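DUF1881 domain-containing protein (Neurospora crassa, PDB 5Z6D) is an abundant perithecial protein that pairs a betagamma-crystallin domain with an Ig-like domain, whose interface is thought to render the crystallin calcium-binding site inoperative. Local coordinates at residues A[54-62]-A[116-124]. The protein carries 1 engineered substitution. Numbering follows the deposited sequence.
Sequences AWQHYNETG and DVGTVMLYS. Engineered in segment 116-124: Met-121 (natural residue Thr).
Val-117 O accepts from the indole Trp-55 NE1 at 3.0 Å, with a water close by, also near Gln-56 O, and so illustrates how a domain interface can be built on backbone carbonyls. The indole N-H meets a lone pair in the carbonyl plane, although the oxygen lies 24° out of the ring plane and the bond is bent. Trp-55 CG stands between its own N and carbonyl carbon (chi1 69°), which turns the ring toward Val-117, whose CG1 rests over one face near the rim. With an alanine in place of Trp-55, Val-117 O would probably lose its indole donor and a gap open beside Val-117 CB and CG1.

Farther along, Met-121 N donates to Glu-60 O at 2.7 Å. The extended Glu-60 side chain runs alongside Thr-119, its OE2 3.6 Å from Thr-119 CG2, while OE1 approaches CG of the engineered Met-121. Another water links Thr-61 O to Met-121 O. An Asx turn, with Asn-59 OD1 accepting from Thr-61 N, shapes this loop.

Gln-56, which binds calcium in this protein though none is bound here, thus belongs to a loop held against the Ig-like domain, consistent with an interface that disables the site. The loop connects strands 50-55 and 64-67 of the crystallin sheet and meets edge strand 120-123, while Leu-132 and Ile-135 of strand 131-136 pack against both Trp-55 and Val-117.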
ATOM      1  N   ALA A  54       1.715   1.648  -7.719  1.00 15.32           N
ATOM      2  CA  ALA A  54       0.628   2.528  -8.177  1.00 14.45           C
ATOM      3  C   ALA A  54      -0.556   2.456  -7.215  1.00 16.62           C
ATOM      4  O   ALA A  54      -0.900   1.380  -6.753  1.00 16.37           O
ATOM      5  CB  ALA A  54       0.190   2.143  -9.608  1.00 19.20           C
ATOM      6  N   TRP A  55      -1.177   3.595  -6.905  1.00 15.86           N
ATOM      7  CA  TRP A  55      -2.281   3.576  -5.970  1.00 17.11           C
ATOM      8  C   TRP A  55      -3.264   4.705  -6.229  1.00 18.57           C
ATOM      9  O   TRP A  55      -3.173   5.430  -7.230  1.00 20.30           O
ATOM     10  CB  TRP A  55      -1.769   3.588  -4.515  1.00 15.23           C
ATOM     11  CG  TRP A  55      -1.094   4.840  -3.956  1.00 13.34           C
ATOM     12  CD1 TRP A  55      -1.649   5.739  -3.090  1.00 18.08           C
ATOM     13  CD2 TRP A  55       0.271   5.260  -4.166  1.00 15.78           C
ATOM     14  NE1 TRP A  55      -0.717   6.708  -2.757  1.00 19.83           N
ATOM     15  CE2 TRP A  55       0.453   6.445  -3.406  1.00 17.81           C
ATOM     16  CE3 TRP A  55       1.341   4.766  -4.917  1.00 19.47           C
ATOM     17  CZ2 TRP A  55       1.678   7.140  -3.385  1.00 18.54           C
ATOM     18  CZ3 TRP A  55       2.554   5.456  -4.895  1.00 19.92           C
ATOM     19  CH2 TRP A  55       2.711   6.629  -4.130  1.00 20.90           C
ATOM     20  N   GLN A  56      -4.233   4.807  -5.330  1.00 25.59           N
ATOM     21  CA  GLN A  56      -5.359   5.703  -5.499  1.00 23.40           C
ATOM     22  C   GLN A  56      -5.229   6.900  -4.559  1.00 24.99           C
ATOM     23  O   GLN A  56      -5.349   6.756  -3.352  1.00 31.74           O
ATOM     24  CB  GLN A  56      -6.657   4.941  -5.236  1.00 30.19           C
ATOM     25  CG  GLN A  56      -7.886   5.759  -5.483  1.00 35.99           C
ATOM     26  CD  GLN A  56      -7.854   6.405  -6.839  1.00 36.93           C
ATOM     27  OE1 GLN A  56      -7.674   7.619  -6.956  1.00 34.81           O
ATOM     28  NE2 GLN A  56      -8.010   5.596  -7.881  1.00 34.92           N
ATOM     29  N   HIS A  57      -4.978   8.082  -5.104  1.00 30.57           N
ATOM     30  CA  HIS A  57      -4.793   9.219  -4.212  1.00 45.53           C
ATOM     31  C   HIS A  57      -6.036  10.102  -4.138  1.00 39.95           C
ATOM     32  O   HIS A  57      -6.033  11.120  -3.448  1.00 44.27           O
ATOM     33  CB  HIS A  57      -3.560  10.029  -4.623  1.00 54.85           C
ATOM     34  CG  HIS A  57      -3.816  11.046  -5.684  1.00 64.09           C
ATOM     35  ND1 HIS A  57      -4.069  10.709  -6.995  1.00 70.75           N
ATOM     36  CD2 HIS A  57      -3.826  12.401  -5.634  1.00 69.17           C
ATOM     37  CE1 HIS A  57      -4.236  11.809  -7.706  1.00 73.43           C
ATOM     38  NE2 HIS A  57      -4.099  12.849  -6.902  1.00 73.70           N
ATOM     39  N   TYR A  58      -7.107   9.696  -4.817  1.00 34.14           N
ATOM     40  CA  TYR A  58      -8.372  10.438  -4.747  1.00 40.88           C
ATOM     41  C   TYR A  58      -9.359   9.834  -3.752  1.00 45.15           C
ATOM     42  O   TYR A  58     -10.497  10.291  -3.642  1.00 48.88           O
ATOM     43  CB  TYR A  58      -9.029  10.522  -6.125  1.00 43.54           C
ATOM     44  CG  TYR A  58      -8.268  11.403  -7.076  1.00 49.51           C
ATOM     45  CD1 TYR A  58      -7.844  12.667  -6.685  1.00 53.94           C
ATOM     46  CD2 TYR A  58      -7.944  10.964  -8.354  1.00 54.42           C
ATOM     47  CE1 TYR A  58      -7.133  13.479  -7.545  1.00 55.96           C
ATOM     48  CE2 TYR A  58      -7.229  11.769  -9.224  1.00 57.19           C
ATOM     49  CZ  TYR A  58      -6.829  13.027  -8.813  1.00 57.14           C
ATOM     50  OH  TYR A  58      -6.115  13.836  -9.663  1.00 55.93           O
ATOM     51  N   ASN A  59      -8.932   8.804  -3.034  1.00 36.71           N
ATOM     52  CA  ASN A  59      -9.741   8.291  -1.941  1.00 29.42           C
ATOM     53  C   ASN A  59      -8.864   7.629  -0.891  1.00 30.64           C
ATOM     54  O   ASN A  59      -7.633   7.625  -1.006  1.00 30.76           O
ATOM     55  CB  ASN A  59     -10.809   7.322  -2.449  1.00 33.76           C
ATOM     56  CG  ASN A  59     -10.227   6.083  -3.106  1.00 35.68           C
ATOM     57  OD1 ASN A  59      -9.276   5.476  -2.610  1.00 30.52           O
ATOM     58  ND2 ASN A  59     -10.816   5.692  -4.235  1.00 38.51           N
ATOM     59  N   GLU A  60      -9.499   7.073   0.128  1.00 25.02           N
ATOM     60  CA  GLU A  60      -8.751   6.495   1.232  1.00 19.01           C
ATOM     61  C   GLU A  60      -8.834   4.966   1.268  1.00 21.28           C
ATOM     62  O   GLU A  60      -8.636   4.344   2.306  1.00 20.63           O
ATOM     63  CB  GLU A  60      -9.251   7.100   2.550  1.00 22.03           C
ATOM     64  CG  GLU A  60      -8.889   8.574   2.681  1.00 24.38           C
ATOM     65  CD  GLU A  60      -9.387   9.207   3.970  1.00 35.39           C
ATOM     66  OE1 GLU A  60     -10.246   8.601   4.646  1.00 36.29           O
ATOM     67  OE2 GLU A  60      -8.908  10.313   4.305  1.00 35.30           O
ATOM     68  N   THR A  61      -9.096   4.343   0.122  1.00 19.11           N
ATOM     69  CA  THR A  61      -9.245   2.892   0.096  1.00 19.66           C
ATOM     70  C   THR A  61      -7.932   2.140   0.306  1.00 23.92           C
ATOM     71  O   THR A  61      -7.930   1.000   0.791  1.00 23.60           O
ATOM     72  CB  THR A  61      -9.835   2.420  -1.244  1.00 17.17           C
ATOM     73  OG1 THR A  61      -8.905   2.735  -2.297  1.00 25.83           O
ATOM     74  CG2 THR A  61     -11.151   3.102  -1.503  1.00 22.96           C
ATOM     75  N   GLY A  62      -6.828   2.764  -0.094  1.00 17.45           N
ATOM     76  CA  GLY A  62      -5.526   2.112  -0.069  1.00 20.18           C
ATOM     77  C   GLY A  62      -5.297   1.156  -1.239  1.00 20.37           C
ATOM     78  O   GLY A  62      -4.283   0.470  -1.292  1.00 18.69           O
ATOM     79  N   ASP A 116       3.349   9.352   3.724  1.00 25.28           N
ATOM     80  CA  ASP A 116       3.955   9.247   2.402  1.00 26.14           C
ATOM     81  C   ASP A 116       2.902   8.921   1.336  1.00 25.96           C
ATOM     82  O   ASP A 116       2.805   9.629   0.335  1.00 29.00           O
ATOM     83  CB  ASP A 116       5.117   8.221   2.379  1.00 32.34           C
ATOM     84  CG  ASP A 116       4.731   6.827   2.897  1.00 28.94           C
ATOM     85  OD1 ASP A 116       3.595   6.636   3.375  1.00 26.34           O
ATOM     86  OD2 ASP A 116       5.595   5.911   2.824  1.00 25.34           O
ATOM     87  N   VAL A 117       2.082   7.897   1.562  1.00 20.23           N
ATOM     88  CA  VAL A 117       1.127   7.481   0.543  1.00 22.33           C
ATOM     89  C   VAL A 117      -0.267   8.079   0.747  1.00 21.01           C
ATOM     90  O   VAL A 117      -1.116   8.004  -0.133  1.00 22.11           O
ATOM     91  CB  VAL A 117       0.992   5.937   0.473  1.00 20.38           C
ATOM     92  CG1 VAL A 117       2.315   5.291   0.075  1.00 23.33           C
ATOM     93  CG2 VAL A 117       0.495   5.384   1.800  1.00 20.88           C
ATOM     94  N   GLY A 118      -0.512   8.683   1.905  1.00 19.62           N
ATOM     95  CA  GLY A 118      -1.805   9.288   2.172  1.00 22.20           C
ATOM     96  C   GLY A 118      -2.634   8.459   3.126  1.00 24.01           C
ATOM     97  O   GLY A 118      -2.409   7.256   3.251  1.00 22.19           O
ATOM     98  N   THR A 119      -3.575   9.105   3.808  1.00 21.83           N
ATOM     99  CA  THR A 119      -4.462   8.434   4.752  1.00 19.00           C
ATOM    100  C   THR A 119      -5.214   7.267   4.116  1.00 18.27           C
ATOM    101  O   THR A 119      -5.758   7.389   3.006  1.00 19.30           O
ATOM    102  CB  THR A 119      -5.484   9.429   5.339  1.00 25.70           C
ATOM    103  OG1 THR A 119      -4.779  10.484   6.004  1.00 29.42           O
ATOM    104  CG2 THR A 119      -6.413   8.736   6.335  1.00 27.22           C
ATOM    105  N   VAL A 120      -5.259   6.148   4.839  1.00 17.80           N
ATOM    106  CA  VAL A 120      -6.004   4.974   4.400  1.00 15.54           C
ATOM    107  C   VAL A 120      -7.039   4.614   5.451  1.00 18.04           C
ATOM    108  O   VAL A 120      -6.749   4.644   6.642  1.00 20.89           O
ATOM    109  CB  VAL A 120      -5.063   3.784   4.161  1.00 19.68           C
ATOM    110  CG1 VAL A 120      -5.832   2.528   3.824  1.00 17.35           C
ATOM    111  CG2 VAL A 120      -4.097   4.111   3.021  1.00 20.88           C
ATOM    112  N   MET A 121      -8.248   4.309   5.006  1.00 15.47           N
ATOM    113  CA  MET A 121      -9.313   3.817   5.852  1.00 15.31           C
ATOM    114  C   MET A 121      -9.613   2.384   5.474  1.00 18.94           C
ATOM    115  O   MET A 121     -10.145   2.132   4.395  1.00 23.51           O
ATOM    116  CB  MET A 121     -10.553   4.689   5.694  1.00 23.32           C
ATOM    117  CG  MET A 121     -10.561   5.894   6.593  1.00 36.18           C
ATOM    118  SD  MET A 121     -11.039   5.382   8.247  1.00 38.68           S
ATOM    119  CE  MET A 121     -12.819   5.374   8.091  1.00 34.95           C
ATOM    120  N   LEU A 122      -9.232   1.444   6.336  1.00 16.33           N
ATOM    121  CA  LEU A 122      -9.503   0.030   6.106  1.00 18.44           C
ATOM    122  C   LEU A 122     -10.727  -0.391   6.888  1.00 20.11           C
ATOM    123  O   LEU A 122     -10.892   0.021   8.024  1.00 20.50           O
ATOM    124  CB  LEU A 122      -8.316  -0.823   6.524  1.00 21.54           C
ATOM    125  CG  LEU A 122      -7.005  -0.507   5.809  1.00 25.26           C
ATOM    126  CD1 LEU A 122      -5.909  -1.412   6.307  1.00 31.04           C
ATOM    127  CD2 LEU A 122      -7.203  -0.668   4.315  1.00 32.56           C
ATOM    128  N   TYR A 123     -11.579  -1.209   6.290  1.00 18.49           N
ATOM    129  CA  TYR A 123     -12.755  -1.707   6.989  1.00 19.56           C
ATOM    130  C   TYR A 123     -12.631  -3.190   7.267  1.00 22.51           C
ATOM    131  O   TYR A 123     -12.016  -3.940   6.486  1.00 21.74           O
ATOM    132  CB  TYR A 123     -14.029  -1.400   6.194  1.00 20.80           C
ATOM    133  CG  TYR A 123     -14.263   0.079   6.096  1.00 22.77           C
ATOM    134  CD1 TYR A 123     -14.974   0.755   7.083  1.00 23.32           C
ATOM    135  CD2 TYR A 123     -13.725   0.816   5.051  1.00 24.69           C
ATOM    136  CE1 TYR A 123     -15.162   2.132   7.011  1.00 23.93           C
ATOM    137  CE2 TYR A 123     -13.916   2.182   4.963  1.00 26.20           C
ATOM    138  CZ  TYR A 123     -14.634   2.836   5.945  1.00 23.41           C
ATOM    139  OH  TYR A 123     -14.809   4.197   5.852  1.00 29.60           O
ATOM    140  N   SER A 124     -13.210  -3.618   8.385  1.00 17.77           N
ATOM    141  CA  SER A 124     -13.014  -4.985   8.845  1.00 19.10           C
ATOM    142  C   SER A 124     -13.792  -5.988   7.994  1.00 20.48           C
ATOM    143  O   SER A 124     -14.950  -5.752   7.622  1.00 21.55           O
ATOM    144  CB  SER A 124     -13.407  -5.111  10.328  1.00 20.53           C
ATOM    145  OG  SER A 124     -14.726  -4.651  10.577  1.00 19.31           O
TER
HETATM  146  O   HOH W   1      -4.081   8.426  -1.297  1.00 31.11           O
HETATM  147  O   HOH W   2      -5.405   9.448   0.890  1.00 32.77           O
HETATM  148  O   HOH W   3     -10.256   0.163   2.384  1.00 36.57           O